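Local structure of exosome complex component Rrp41 (Archaeoglobus fulgidus, 3M7N) at residues A82-E87 / E128-D133. The protein probably degrades RNA from the 3' end as the catalytic component of the archaeal exosome, and probably also synthesises heteromeric RNA tails. The protein carries 1 engineered substitution. Sequence-based numbering, arbitrary orientation.
Sequences APFSVE and EVLQAD. With nucleotides of chain L.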
loop_
_atom_site.group_PDB
_atom_site.type_symbol
_atom_site.label_atom_id
_atom_site.label_comp_id
_atom_site.label_asym_id
_atom_site.label_seq_id
_atom_site.Cartn_x
_atom_site.Cartn_y
_atom_site.Cartn_z
ATOM N N ALA E 82 -4.016 23.322 -2.786
ATOM C CA ALA E 82 -4.711 23.393 -1.509
ATOM C C ALA E 82 -6.203 23.512 -1.757
ATOM O O ALA E 82 -6.621 24.106 -2.743
ATOM C CB ALA E 82 -4.205 24.574 -0.700
ATOM N N PRO E 83 -7.023 22.935 -0.865
ATOM C CA PRO E 83 -8.472 22.913 -1.090
ATOM C C PRO E 83 -9.064 24.293 -1.369
ATOM O O PRO E 83 -10.065 24.389 -2.072
ATOM C CB PRO E 83 -9.012 22.347 0.221
ATOM C CG PRO E 83 -7.920 21.482 0.713
ATOM C CD PRO E 83 -6.646 22.195 0.351
ATOM N N PHE E 84 -8.437 25.339 -0.846
ATOM C CA PHE E 84 -8.972 26.697 -0.932
ATOM C C PHE E 84 -8.319 27.529 -2.049
ATOM O O PHE E 84 -8.535 28.731 -2.137
ATOM C CB PHE E 84 -8.752 27.413 0.402
ATOM C CG PHE E 84 -7.326 27.397 0.856
ATOM C CD1 PHE E 84 -6.934 26.615 1.933
ATOM C CD2 PHE E 84 -6.364 28.148 0.188
ATOM C CE1 PHE E 84 -5.597 26.588 2.352
ATOM C CE2 PHE E 84 -5.022 28.133 0.600
ATOM C CZ PHE E 84 -4.637 27.355 1.678
ATOM N N SER E 85 -7.513 26.896 -2.894
ATOM C CA SER E 85 -6.774 27.643 -3.894
ATOM C C SER E 85 -7.624 27.946 -5.133
ATOM O O SER E 85 -7.267 28.807 -5.947
ATOM C CB SER E 85 -5.492 26.910 -4.272
ATOM O OG SER E 85 -5.791 25.717 -4.959
ATOM N N VAL E 86 -8.757 27.261 -5.256
ATOM C CA VAL E 86 -9.602 27.404 -6.435
ATOM C C VAL E 86 -10.994 27.943 -6.124
ATOM O O VAL E 86 -11.388 28.070 -4.973
ATOM C CB VAL E 86 -9.732 26.078 -7.213
ATOM C CG1 VAL E 86 -8.423 25.724 -7.886
ATOM C CG2 VAL E 86 -10.172 24.968 -6.289
ATOM N N GLU E 87 -11.740 28.252 -7.174
ATOM C CA GLU E 87 -13.028 28.914 -7.037
ATOM C C GLU E 87 -14.009 28.076 -6.210
ATOM O O GLU E 87 -14.711 28.603 -5.345
ATOM C CB GLU E 87 -13.604 29.236 -8.421
ATOM C CG GLU E 87 -12.987 30.479 -9.117
ATOM C CD GLU E 87 -11.620 30.250 -9.809
ATOM O OE1 GLU E 87 -11.178 29.087 -9.998
ATOM O OE2 GLU E 87 -10.991 31.269 -10.184
ATOM N N GLU E 128 3.288 23.800 -3.713
ATOM C CA GLU E 128 1.923 23.929 -3.247
ATOM C C GLU E 128 1.258 25.153 -3.833
ATOM O O GLU E 128 1.746 26.274 -3.678
ATOM C CB GLU E 128 1.916 24.034 -1.726
ATOM C CG GLU E 128 0.748 23.336 -1.075
ATOM C CD GLU E 128 0.869 21.821 -1.139
ATOM O OE1 GLU E 128 1.915 21.247 -0.755
ATOM O OE2 GLU E 128 -0.100 21.206 -1.601
ATOM N N VAL E 129 0.139 24.942 -4.509
ATOM C CA VAL E 129 -0.643 26.054 -4.999
ATOM C C VAL E 129 -1.572 26.549 -3.893
ATOM O O VAL E 129 -2.574 25.917 -3.588
ATOM C CB VAL E 129 -1.465 25.680 -6.254
ATOM C CG1 VAL E 129 -2.193 26.892 -6.777
ATOM C CG2 VAL E 129 -0.569 25.101 -7.330
ATOM N N LEU E 130 -1.225 27.691 -3.312
ATOM C CA LEU E 130 -2.016 28.316 -2.263
ATOM C C LEU E 130 -3.154 29.103 -2.876
ATOM O O LEU E 130 -4.222 29.245 -2.285
ATOM C CB LEU E 130 -1.127 29.239 -1.431
ATOM C CG LEU E 130 -0.029 28.480 -0.677
ATOM C CD1 LEU E 130 0.876 29.434 0.091
ATOM C CD2 LEU E 130 -0.656 27.423 0.266
ATOM N N GLN E 131 -2.915 29.639 -4.067
ATOM C CA GLN E 131 -3.958 30.333 -4.786
ATOM C C GLN E 131 -3.724 30.115 -6.264
ATOM O O GLN E 131 -2.606 30.325 -6.766
ATOM C CB GLN E 131 -4.000 31.830 -4.448
ATOM C CG GLN E 131 -5.202 32.552 -5.080
ATOM C CD GLN E 131 -5.270 34.032 -4.725
ATOM O OE1 GLN E 131 -5.055 34.896 -5.578
ATOM N NE2 GLN E 131 -5.565 34.331 -3.464
ATOM N N ALA E 132 -4.785 29.695 -6.949
ATOM C CA ALA E 132 -4.665 29.207 -8.306
ATOM C C ALA E 132 -5.230 30.168 -9.321
ATOM O O ALA E 132 -6.308 30.732 -9.150
ATOM C CB ALA E 132 -5.343 27.862 -8.442
ATOM N N ASP E 133 -4.487 30.343 -10.397
ATOM C CA ASP E 133 -5.039 30.979 -11.576
ATOM C C ASP E 133 -4.446 30.261 -12.779
ATOM O O ASP E 133 -3.772 29.243 -12.613
ATOM C CB ASP E 133 -4.741 32.477 -11.591
ATOM C CG ASP E 133 -5.783 33.261 -12.357
ATOM O OD1 ASP E 133 -6.710 33.822 -11.728
ATOM O OD2 ASP E 133 -5.686 33.295 -13.599
ATOM P P C L 6 -5.065 23.955 -16.709
ATOM O OP1 C L 6 -3.939 24.658 -17.369
ATOM O OP2 C L 6 -5.036 22.475 -16.620
ATOM O "O5'" C L 6 -5.290 24.582 -15.245
ATOM C "C5'" C L 6 -5.351 26.006 -15.127
ATOM C "C4'" C L 6 -6.264 26.478 -14.010
ATOM O "O4'" C L 6 -7.545 25.800 -14.038
ATOM C "C3'" C L 6 -5.799 26.201 -12.590
ATOM O "O3'" C L 6 -4.670 27.009 -12.264
ATOM C "C2'" C L 6 -7.070 26.613 -11.857
ATOM O "O2'" C L 6 -7.263 28.021 -11.802
ATOM C "C1'" C L 6 -8.129 25.964 -12.753
ATOM N N1 C L 6 -8.570 24.654 -12.203
ATOM C C2 C L 6 -9.530 24.655 -11.190
ATOM O O2 C L 6 -9.986 25.737 -10.799
ATOM N N3 C L 6 -9.938 23.472 -10.670
ATOM C C4 C L 6 -9.421 22.328 -11.126
ATOM N N4 C L 6 -9.861 21.185 -10.576
ATOM C C5 C L 6 -8.436 22.313 -12.164
ATOM C C6 C L 6 -8.040 23.486 -12.667
#
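At the RNA-binding site, where they contact nucleotide C6 of chain L, the loops that follow two parallel neighbouring strands stay joined by backbone bonds at A82–V129 and S85–A132. The first is nearly straight, A82 N to V129 O at 3.1 Å and 172°; the second, A132 N to S85 O, is shorter at 2.8 Å but more bent. Between them residues A82 to S85 form a type I beta turn. A82 O takes both S85 N and S85 OG, the hydroxyl meeting a lone pair in the carbonyl plane; OG sits between the backbone N and the carbonyl carbon (chi1 68°), which brings it within 2.9 Å of A82 O. An alanine in place of S85 would probably leave A82 O with the backbone N alone of these two donors and the turn less firmly held. S85 CB rests on V129 O (3.2 Å) and L130 O. The F84 ring turns its edge to L130 O, with CE2 3.2 Å away, while A82 CB sits over one face, offset toward the rim. V86 CG1 touches A132 CB (3.8 Å) and reaches the cytosine at O2. E87 forms salt bridges to K177 and to K44 of the neighbouring exonuclease 2 chain. Here loops meeting a partner subunit help line the RNA site of an RNase PH-family domain.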